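Local coordinates for gram-negative insecticidal protein (PDB 6FBM), which is an insecticidal toxin that combines a MACPF domain with a beta-tripod region and probably kills target cells by forming pores in their membranes, at residues 344-349 with 371-376; 351-356 with 434-439; 382-387 with 410-415; 416-421 with 438-443. All coordinates share one frame; numbering follows the deposited sequence.

Contact 1. Residues 344-349 with 371-376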
# COMPACT_ATOMS: atom_id res chain seq x y z
N PHE A 344 6.17 -47.94 64.46
CA PHE A 344 6.00 -48.48 63.13
C PHE A 344 5.89 -47.32 62.13
O PHE A 344 5.15 -46.37 62.38
CB PHE A 344 4.76 -49.40 63.06
CG PHE A 344 4.88 -50.65 63.89
CD1 PHE A 344 4.73 -50.60 65.29
CD2 PHE A 344 5.10 -51.87 63.30
CE1 PHE A 344 4.84 -51.73 66.05
CE2 PHE A 344 5.20 -53.03 64.07
CZ PHE A 344 5.07 -52.97 65.45
N ASN A 345 6.64 -47.42 61.04
CA ASN A 345 6.50 -46.55 59.90
C ASN A 345 5.56 -47.15 58.86
O ASN A 345 5.58 -48.36 58.65
CB ASN A 345 7.84 -46.34 59.21
CG ASN A 345 8.83 -45.61 60.06
OD1 ASN A 345 8.46 -44.96 61.02
ND2 ASN A 345 10.08 -45.74 59.72
N PRO A 346 4.76 -46.30 58.20
CA PRO A 346 4.00 -46.76 57.06
C PRO A 346 4.89 -46.76 55.83
O PRO A 346 5.74 -45.89 55.69
CB PRO A 346 2.92 -45.70 56.91
CG PRO A 346 3.55 -44.45 57.42
CD PRO A 346 4.56 -44.87 58.45
N SER A 347 4.72 -47.75 54.97
CA SER A 347 5.48 -47.81 53.73
C SER A 347 4.85 -46.85 52.78
O SER A 347 3.63 -46.79 52.68
CB SER A 347 5.52 -49.22 53.14
OG SER A 347 6.38 -50.05 53.91
N THR A 348 5.70 -46.11 52.08
CA THR A 348 5.28 -45.07 51.16
C THR A 348 5.75 -45.33 49.75
O THR A 348 6.83 -45.88 49.53
CB THR A 348 5.81 -43.68 51.62
OG1 THR A 348 7.22 -43.72 51.82
CG2 THR A 348 5.14 -43.24 52.90
N SER A 349 4.94 -44.89 48.78
CA SER A 349 5.27 -44.99 47.35
C SER A 349 4.29 -44.12 46.56
O SER A 349 3.31 -43.61 47.12
CB SER A 349 5.14 -46.44 46.87
OG SER A 349 3.79 -46.89 47.07
N ALA A 371 -0.85 -45.86 60.59
CA ALA A 371 -0.58 -44.44 60.43
C ALA A 371 -0.89 -44.09 59.00
O ALA A 371 -0.32 -44.67 58.09
CB ALA A 371 0.88 -44.13 60.74
N PRO A 372 -1.78 -43.12 58.77
CA PRO A 372 -2.10 -42.78 57.41
C PRO A 372 -0.92 -42.10 56.66
O PRO A 372 -0.00 -41.53 57.27
CB PRO A 372 -3.28 -41.83 57.56
CG PRO A 372 -3.10 -41.19 58.88
CD PRO A 372 -2.39 -42.17 59.75
N ILE A 373 -0.96 -42.24 55.34
CA ILE A 373 -0.07 -41.54 54.44
C ILE A 373 -0.89 -40.70 53.48
O ILE A 373 -2.05 -41.01 53.22
CB ILE A 373 0.91 -42.49 53.70
CG1 ILE A 373 0.18 -43.58 52.91
CG2 ILE A 373 1.84 -43.12 54.73
CD1 ILE A 373 1.09 -44.55 52.19
N PHE A 374 -0.32 -39.60 53.04
CA PHE A 374 -1.05 -38.58 52.28
C PHE A 374 -0.28 -38.21 51.03
O PHE A 374 0.95 -38.21 51.02
CB PHE A 374 -1.26 -37.34 53.14
CG PHE A 374 -2.06 -37.60 54.38
CD1 PHE A 374 -3.43 -37.54 54.35
CD2 PHE A 374 -1.44 -37.89 55.56
CE1 PHE A 374 -4.18 -37.76 55.50
CE2 PHE A 374 -2.18 -38.11 56.72
CZ PHE A 374 -3.56 -38.03 56.70
N LYS A 375 -1.02 -37.92 49.97
CA LYS A 375 -0.44 -37.55 48.70
C LYS A 375 -0.96 -36.17 48.29
O LYS A 375 -2.15 -35.89 48.38
CB LYS A 375 -0.79 -38.58 47.64
CG LYS A 375 -0.37 -38.17 46.24
CD LYS A 375 -0.45 -39.34 45.26
CE LYS A 375 -0.10 -38.89 43.85
NZ LYS A 375 0.42 -40.04 43.06
N ASP A 376 -0.04 -35.33 47.83
CA ASP A 376 -0.36 -34.02 47.30
C ASP A 376 -0.87 -34.19 45.86
O ASP A 376 -0.13 -34.06 44.91
CB ASP A 376 0.90 -33.13 47.37
CG ASP A 376 0.59 -31.64 47.20
OD1 ASP A 376 -0.53 -31.30 46.75
OD2 ASP A 376 1.47 -30.82 47.54

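Contact 2. Residues 351-356 with 434-439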
# COMPACT_ATOMS: atom_id res chain seq x y z
N GLY A 351 4.27 -41.14 45.38
CA GLY A 351 4.03 -39.80 45.88
C GLY A 351 3.19 -39.67 47.16
O GLY A 351 2.83 -38.55 47.56
N TYR A 352 2.90 -40.80 47.82
CA TYR A 352 2.28 -40.76 49.14
C TYR A 352 3.37 -40.54 50.17
O TYR A 352 4.48 -41.01 50.01
CB TYR A 352 1.54 -42.04 49.44
CG TYR A 352 0.18 -42.14 48.81
CD1 TYR A 352 0.03 -42.68 47.52
CD2 TYR A 352 -0.94 -41.75 49.50
CE1 TYR A 352 -1.21 -42.79 46.94
CE2 TYR A 352 -2.19 -41.86 48.93
CZ TYR A 352 -2.33 -42.38 47.64
OH TYR A 352 -3.58 -42.48 47.09
N LYS A 353 3.03 -39.81 51.23
CA LYS A 353 4.03 -39.35 52.19
C LYS A 353 3.65 -39.67 53.64
O LYS A 353 2.48 -39.64 54.00
CB LYS A 353 4.25 -37.85 52.03
CG LYS A 353 4.56 -37.39 50.61
CD LYS A 353 5.91 -37.90 50.08
CE LYS A 353 6.09 -37.57 48.61
NZ LYS A 353 7.53 -37.64 48.24
N MET A 354 4.67 -39.97 54.44
CA MET A 354 4.54 -40.21 55.87
C MET A 354 4.42 -38.91 56.60
O MET A 354 5.13 -37.95 56.26
CB MET A 354 5.79 -40.95 56.38
CG MET A 354 5.83 -41.21 57.88
SD MET A 354 7.33 -42.11 58.22
CE MET A 354 7.30 -42.05 60.02
N VAL A 355 3.54 -38.89 57.61
CA VAL A 355 3.42 -37.73 58.51
C VAL A 355 3.75 -38.02 59.98
O VAL A 355 3.88 -37.08 60.78
CB VAL A 355 2.03 -37.10 58.41
CG1 VAL A 355 1.84 -36.54 57.01
CG2 VAL A 355 0.93 -38.09 58.76
N GLY A 356 3.89 -39.31 60.33
CA GLY A 356 4.14 -39.71 61.71
C GLY A 356 4.30 -41.19 61.86
O GLY A 356 3.98 -41.94 60.94
N LEU A 434 14.04 -40.53 56.89
CA LEU A 434 12.72 -40.83 56.36
C LEU A 434 12.55 -39.91 55.17
O LEU A 434 11.91 -38.86 55.30
CB LEU A 434 11.66 -40.53 57.39
CG LEU A 434 11.72 -41.36 58.67
CD1 LEU A 434 10.75 -40.77 59.71
CD2 LEU A 434 11.42 -42.84 58.42
N PRO A 435 13.08 -40.31 53.99
CA PRO A 435 12.99 -39.43 52.82
C PRO A 435 11.57 -38.99 52.47
O PRO A 435 11.40 -37.93 51.93
CB PRO A 435 13.59 -40.28 51.66
CG PRO A 435 14.31 -41.40 52.32
CD PRO A 435 13.62 -41.64 53.64
N ASP A 436 10.57 -39.80 52.81
CA ASP A 436 9.19 -39.53 52.45
C ASP A 436 8.37 -38.97 53.60
O ASP A 436 7.15 -38.91 53.52
CB ASP A 436 8.54 -40.79 51.87
CG ASP A 436 9.20 -41.30 50.57
OD1 ASP A 436 9.87 -40.49 49.86
OD2 ASP A 436 9.01 -42.50 50.27
N TYR A 437 9.02 -38.51 54.67
CA TYR A 437 8.34 -37.74 55.71
C TYR A 437 8.10 -36.32 55.22
O TYR A 437 9.00 -35.68 54.66
CB TYR A 437 9.14 -37.70 57.01
CG TYR A 437 8.38 -37.14 58.20
CD1 TYR A 437 8.28 -35.78 58.41
CD2 TYR A 437 7.76 -37.99 59.11
CE1 TYR A 437 7.58 -35.27 59.50
CE2 TYR A 437 7.07 -37.49 60.21
CZ TYR A 437 6.99 -36.13 60.41
OH TYR A 437 6.31 -35.63 61.48
N VAL A 438 6.89 -35.82 55.48
CA VAL A 438 6.54 -34.47 55.15
C VAL A 438 5.78 -33.81 56.27
O VAL A 438 5.16 -34.48 57.11
CB VAL A 438 5.68 -34.38 53.86
CG1 VAL A 438 6.47 -34.89 52.68
CG2 VAL A 438 4.36 -35.14 54.00
N CYS A 439 5.86 -32.49 56.26
CA CYS A 439 4.98 -31.64 57.04
C CYS A 439 3.86 -31.19 56.14
O CYS A 439 3.96 -31.27 54.92
CB CYS A 439 5.76 -30.45 57.58
SG CYS A 439 7.09 -30.96 58.62
O HOH W 1 3.99 -34.53 59.55

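Contact 3. Residues 382-387 with 410-415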
# COMPACT_ATOMS: atom_id res chain seq x y z
N VAL A 382 1.19 -28.48 49.35
CA VAL A 382 0.65 -28.61 50.73
C VAL A 382 1.43 -29.56 51.63
O VAL A 382 1.36 -29.45 52.86
CB VAL A 382 -0.84 -29.03 50.75
CG1 VAL A 382 -1.71 -27.96 50.14
CG2 VAL A 382 -1.07 -30.34 50.03
N LEU A 383 2.13 -30.52 51.01
CA LEU A 383 3.10 -31.35 51.67
C LEU A 383 4.45 -30.85 51.28
O LEU A 383 4.72 -30.63 50.10
CB LEU A 383 2.97 -32.80 51.23
CG LEU A 383 1.60 -33.45 51.48
CD1 LEU A 383 1.60 -34.88 50.97
CD2 LEU A 383 1.21 -33.39 52.96
N LYS A 384 5.31 -30.67 52.27
CA LYS A 384 6.68 -30.27 52.03
C LYS A 384 7.56 -30.96 53.04
O LYS A 384 7.17 -31.07 54.20
CB LYS A 384 6.81 -28.75 52.18
CG LYS A 384 8.09 -28.19 51.67
CD LYS A 384 8.10 -26.69 51.67
CE LYS A 384 9.41 -26.24 51.03
NZ LYS A 384 9.42 -24.78 50.97
N ALA A 385 8.74 -31.40 52.61
CA ALA A 385 9.70 -32.03 53.54
C ALA A 385 10.06 -31.12 54.72
O ALA A 385 10.05 -29.88 54.59
CB ALA A 385 10.98 -32.46 52.81
N PRO A 386 10.39 -31.72 55.89
CA PRO A 386 10.88 -30.94 57.01
C PRO A 386 12.23 -30.34 56.72
O PRO A 386 12.96 -30.87 55.90
CB PRO A 386 10.97 -31.98 58.14
CG PRO A 386 11.13 -33.29 57.48
CD PRO A 386 10.37 -33.17 56.20
N VAL A 387 12.56 -29.24 57.36
CA VAL A 387 13.91 -28.65 57.21
C VAL A 387 14.94 -29.35 58.07
O VAL A 387 16.13 -29.23 57.85
CB VAL A 387 13.94 -27.13 57.45
CG1 VAL A 387 12.98 -26.46 56.47
CG2 VAL A 387 13.67 -26.75 58.90
N ILE A 410 11.27 -30.52 62.29
CA ILE A 410 11.26 -29.08 62.24
C ILE A 410 10.62 -28.73 60.90
O ILE A 410 11.20 -29.02 59.85
CB ILE A 410 12.68 -28.47 62.33
CG1 ILE A 410 13.40 -28.94 63.59
CG2 ILE A 410 12.59 -26.95 62.36
CD1 ILE A 410 14.90 -28.69 63.57
N PRO A 411 9.41 -28.14 60.93
CA PRO A 411 8.77 -27.83 59.65
C PRO A 411 9.34 -26.59 59.01
O PRO A 411 9.77 -25.65 59.72
CB PRO A 411 7.31 -27.58 60.03
CG PRO A 411 7.21 -27.77 61.52
CD PRO A 411 8.60 -27.68 62.06
N PRO A 412 9.33 -26.53 57.66
CA PRO A 412 9.63 -25.23 57.01
C PRO A 412 8.54 -24.23 57.34
O PRO A 412 7.45 -24.61 57.76
CB PRO A 412 9.61 -25.55 55.53
CG PRO A 412 8.74 -26.78 55.42
CD PRO A 412 8.91 -27.56 56.68
N GLN A 413 8.87 -22.95 57.15
CA GLN A 413 7.98 -21.83 57.48
C GLN A 413 6.58 -22.05 56.87
O GLN A 413 6.46 -22.27 55.65
CB GLN A 413 8.55 -20.48 56.97
CG GLN A 413 7.78 -19.24 57.49
CD GLN A 413 7.93 -19.03 59.01
OE1 GLN A 413 8.82 -19.62 59.64
NE2 GLN A 413 7.03 -18.24 59.60
N GLY A 414 5.57 -22.00 57.74
CA GLY A 414 4.17 -22.16 57.34
C GLY A 414 3.60 -23.57 57.42
O GLY A 414 2.41 -23.73 57.23
N TYR A 415 4.44 -24.57 57.71
CA TYR A 415 3.98 -25.96 57.78
C TYR A 415 4.01 -26.52 59.22
O TYR A 415 4.50 -25.87 60.14
CB TYR A 415 4.82 -26.82 56.86
CG TYR A 415 4.74 -26.43 55.42
CD1 TYR A 415 5.36 -25.27 54.95
CD2 TYR A 415 4.04 -27.22 54.49
CE1 TYR A 415 5.28 -24.90 53.62
CE2 TYR A 415 3.96 -26.86 53.14
CZ TYR A 415 4.57 -25.70 52.72
OH TYR A 415 4.49 -25.37 51.41
O HOH W 2 6.59 -22.85 50.85

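Contact 4. Residues 416-421 with 438-443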
# COMPACT_ATOMS: atom_id res chain seq x y z
N ARG A 416 3.45 -27.70 59.40
CA ARG A 416 3.35 -28.34 60.71
C ARG A 416 3.60 -29.82 60.59
O ARG A 416 3.26 -30.43 59.58
CB ARG A 416 1.92 -28.20 61.26
CG ARG A 416 1.41 -26.79 61.39
CD ARG A 416 2.01 -26.13 62.62
NE ARG A 416 1.45 -24.79 62.72
CZ ARG A 416 1.85 -23.72 62.04
NH1 ARG A 416 2.88 -23.78 61.22
NH2 ARG A 416 1.19 -22.59 62.20
N ALA A 417 4.18 -30.41 61.63
CA ALA A 417 4.34 -31.86 61.71
C ALA A 417 3.15 -32.47 62.44
O ALA A 417 2.56 -31.84 63.32
CB ALA A 417 5.64 -32.20 62.40
N LEU A 418 2.77 -33.67 62.03
CA LEU A 418 1.60 -34.35 62.58
C LEU A 418 1.95 -35.44 63.60
O LEU A 418 1.09 -35.84 64.39
CB LEU A 418 0.77 -34.96 61.47
CG LEU A 418 0.36 -34.01 60.34
CD1 LEU A 418 -0.70 -34.68 59.46
CD2 LEU A 418 -0.18 -32.68 60.88
N GLY A 419 3.21 -35.88 63.61
CA GLY A 419 3.65 -36.87 64.57
C GLY A 419 5.14 -36.95 64.72
O GLY A 419 5.88 -36.71 63.78
N ASP A 420 5.58 -37.33 65.92
CA ASP A 420 7.00 -37.52 66.19
C ASP A 420 7.45 -38.90 65.77
O ASP A 420 6.65 -39.76 65.45
CB ASP A 420 7.30 -37.26 67.66
CG ASP A 420 7.10 -35.82 68.05
OD1 ASP A 420 7.18 -34.93 67.19
OD2 ASP A 420 6.85 -35.56 69.24
N VAL A 421 8.76 -39.08 65.79
CA VAL A 421 9.42 -40.30 65.39
C VAL A 421 10.38 -40.70 66.49
O VAL A 421 11.24 -39.90 66.89
CB VAL A 421 10.23 -40.06 64.11
CG1 VAL A 421 11.04 -41.28 63.76
CG2 VAL A 421 9.29 -39.65 62.98
N VAL A 438 6.89 -35.82 55.48
CA VAL A 438 6.54 -34.47 55.15
C VAL A 438 5.78 -33.81 56.27
O VAL A 438 5.16 -34.48 57.11
CB VAL A 438 5.68 -34.38 53.86
CG1 VAL A 438 6.47 -34.89 52.68
CG2 VAL A 438 4.36 -35.14 54.00
N CYS A 439 5.86 -32.49 56.26
CA CYS A 439 4.98 -31.64 57.04
C CYS A 439 3.86 -31.19 56.14
O CYS A 439 3.96 -31.27 54.92
CB CYS A 439 5.76 -30.45 57.58
SG CYS A 439 7.09 -30.96 58.62
N VAL A 440 2.80 -30.68 56.76
CA VAL A 440 1.58 -30.33 56.09
C VAL A 440 1.39 -28.84 56.29
O VAL A 440 1.70 -28.33 57.36
CB VAL A 440 0.40 -31.11 56.70
CG1 VAL A 440 -0.92 -30.77 55.98
CG2 VAL A 440 0.68 -32.61 56.59
N HIS A 441 0.92 -28.15 55.26
CA HIS A 441 0.75 -26.70 55.35
C HIS A 441 -0.32 -26.35 56.39
O HIS A 441 -1.34 -27.03 56.48
CB HIS A 441 0.42 -26.05 53.99
CG HIS A 441 0.53 -24.56 54.01
ND1 HIS A 441 -0.57 -23.73 54.07
CD2 HIS A 441 1.61 -23.74 53.98
CE1 HIS A 441 -0.18 -22.47 54.10
NE2 HIS A 441 1.14 -22.44 54.06
N GLN A 442 -0.00 -25.34 57.20
CA GLN A 442 -0.87 -24.67 58.18
C GLN A 442 -2.36 -24.65 57.82
O GLN A 442 -3.22 -25.02 58.62
CB GLN A 442 -0.33 -23.23 58.33
CG GLN A 442 -1.18 -22.17 59.04
CD GLN A 442 -0.36 -20.93 59.40
OE1 GLN A 442 0.64 -20.60 58.71
NE2 GLN A 442 -0.75 -20.23 60.49
N SER A 443 -2.65 -24.20 56.60
CA SER A 443 -3.99 -24.07 56.08
C SER A 443 -4.85 -25.34 56.18
O SER A 443 -6.07 -25.25 56.34
CB SER A 443 -3.92 -23.62 54.62
OG SER A 443 -3.13 -24.51 53.85
O HOH W 1 3.99 -34.53 59.55

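Contact 1. Residues 344-349 with 371-376
Pro346 and Ile373 carry the apolar side of this contact. The two side chains slide past each other in opposite directions, and the CG2 methyl of Ile373 settles against the CB–CG side of the proline ring, with Ile373 CG2 3.5 Å from Pro346 CG. Ile373 holds CG1 between its backbone N and carbonyl carbon (chi1 57°), which puts CG2 beside the backbone N and turns it to the proline. The same methyl has a second neighbour: the Thr348 side chain crosses that of Ile373 obliquely, Thr348 CG2 lying 3.8 Å from Ile373 CG2. At the start of 371-376, Ala371 adds a looser touch, its CB 4.3 Å from Pro346 CG.

The meeting elements belong to two different sheets. Strand 342-346 is the middle one of an antiparallel three-stranded sheet, flanked by 326-331 and 358-360, whereas strand 373-376 lies inside a mixed sheet between 352-354 and 318-321. No hydrogen bond passes between the two segments; they meet through van der Waals contacts of side chains with each other and with two carbonyl oxygens. Pro324 touches both Pro346 and Ile373, while Met354 packs on Pro346 and Tyr352 on Ile373.

A second kind of contact sets apolar carbon against backbone carbonyl oxygen. The outer arm of Ile373 is extended, with CD1 anti to CA (chi2 -179°), and this carries Ile373 CD1 to 3.4 Å from Ser347 O. In the other direction, Pro346 CB comes 3.6 Å from Ala371 O.

Contact 2. Residues 351-356 with 434-439
Lys353 CB sits against two parts of 434-439 at once, 3.4 Å from Val438 CG2 and much the same from the carbonyl oxygen of Asp436. The lysine chain bends at chi2 (-67°) and crosses both side chains at about a right angle, CG lying near Val438 CG1. Its ammonium ends 4.0 Å from Asp436, measured from NZ to OD1, too far for a salt bridge; any electrostatic attraction is probably modest. The other carboxylate oxygen, Asp436 OD2, is hydrogen-bonded to Thr348 OG1.

At Met354 the backbones join. Its N donates to Asp436 O at 2.8 Å, and its carbonyl oxygen accepts from Val438 N at 2.9 Å in a straighter bond. This is a single beta bridge to Tyr437, made just as that chain leaves the type I turn Leu434–Tyr437, and it ties the edge strand 352-354 of the mixed sheet to the loop leading into strand 439-441. The side chain of Met354 is extended, with CG anti to the backbone N (chi1 177°), and runs obliquely past the tyrosine ring until CE lies 3.7 Å from Leu434 CD1. Met354 O stands over one face of the same ring.

Val355 follows with its carbonyl oxygen close to the phenolic end of Tyr437, whose hydroxyl is hydrogen-bonded to Gly419 O. A water donates to Val355 O and to Val438 O, bridging the two carbonyls, while Val355 CG1 packs loosely on Val438 CG2. Gly356 N then passes the tyrosine ring, 3.7 Å from Tyr437 CE2.

Contact 3. Residues 382-387 with 410-415
Lys384 lays its aliphatic chain over one face of the Tyr415 ring. Its CB makes a CH-pi contact, 3.9 Å from the ring centroid and shifted toward the rim at CE2 and CZ, while CD reaches over the CZ side. The lysine chain is extended, with CG anti to the backbone N (chi1 -167°), and crosses the tyrosine at about a right angle. Val382 O comes to the ring edge, 3.7 Å from Tyr415 CE2. A water touches Lys384 NZ and Tyr415 OH through weak bonds; the firmer partner of the hydroxyl is Gly381 O.

Farther along, the Pro412 ring and the lysine chain slide past each other in opposite directions, Pro412 CG 3.8 Å from Lys384 CD. On the same ring, Pro412 CD lies 3.3 Å from Ala385 O. Val387 closes this end with both methyls: CG1 is 3.6 Å from Pro412 CB, and CG2 meets Ile410 CG2. The one backbone hydrogen bond between the segments, Val387 N to Ile410 O at 2.8 Å, ties them together at this end.

Pro412 to Tyr415 forms a type II turn, with Gly414 at its positive-phi position, and this brings the chain round from strand 403-410 into strand 415-416. Strand 439-441 runs between 383-384 and 415-416, so Lys384 and Tyr415 meet across it; Cys439 packs on Pro386, Pro411 and Tyr415, and His441 meets the tyrosine ring edge-to-face.

Contact 4. Residues 416-421 with 438-443
Arg416 and Val440 form the antiparallel hydrogen-bonded pair that joins edge strand 415-416 to 439-441, the central strand of a small three-stranded sheet. Arg416 N donates to Val440 O at 2.8 Å, and Val440 N returns a bond to Arg416 O at 2.9 Å. Past the pair the chains diverge: Leu418 N donates to the same water that is bound to Val438 O, so water replaces direct pairing.

Cys439 CB lies 3.2 Å from Arg416 O, and the Leu418 side chain crosses that of Val440 at about a right angle, with Leu418 CD1 3.8 Å from Val440 CG2. The arginine chain bends at chi2 (-77°) and lies beside Gln442, pointing the same way, with the guanidinium and amide planes 49° apart. Arg416 NH2 and Gln442 NE2, 3.5 Å apart, are both donors, so this is contact without a bond. His441 ND1 donates to Ser443 OG.

Around the sheet, Cys445 of strand 445-447 packs on Leu418 and Val440, strand 506-508 meets Arg416 and Leu418, and Ala409 of strand 403-410 lies against Ala417 and Cys439. Ser443 OG is also hydrogen-bonded to Glu118, a residue of the MACPF family region.

In the fold
All four contacts lie in the Vps62-family region, probably part of the beta-tripod. Contacts 1 and 4 are buried, yet differ in chemistry: contact 1 joins two sheets by aliphatic packing and carbon-to-carbonyl contacts, without a hydrogen bond; contact 4 joins two strands of one sheet through a single hydrogen-bonded pair. Contact 2, partly buried, touches each of the others; Phe374 O bonds Lys353 N toward contact 1, and it shares Val438, Cys439 and a water with contact 4. Contact 3 is the most exposed, relying on a lysine chain, a tyrosine and prolines. Strand 439-441, one side of contact 4, lies between strands 383-384 and 415-416 of contact 3 and bonds 382-384 through Lys384 O and Val382 O.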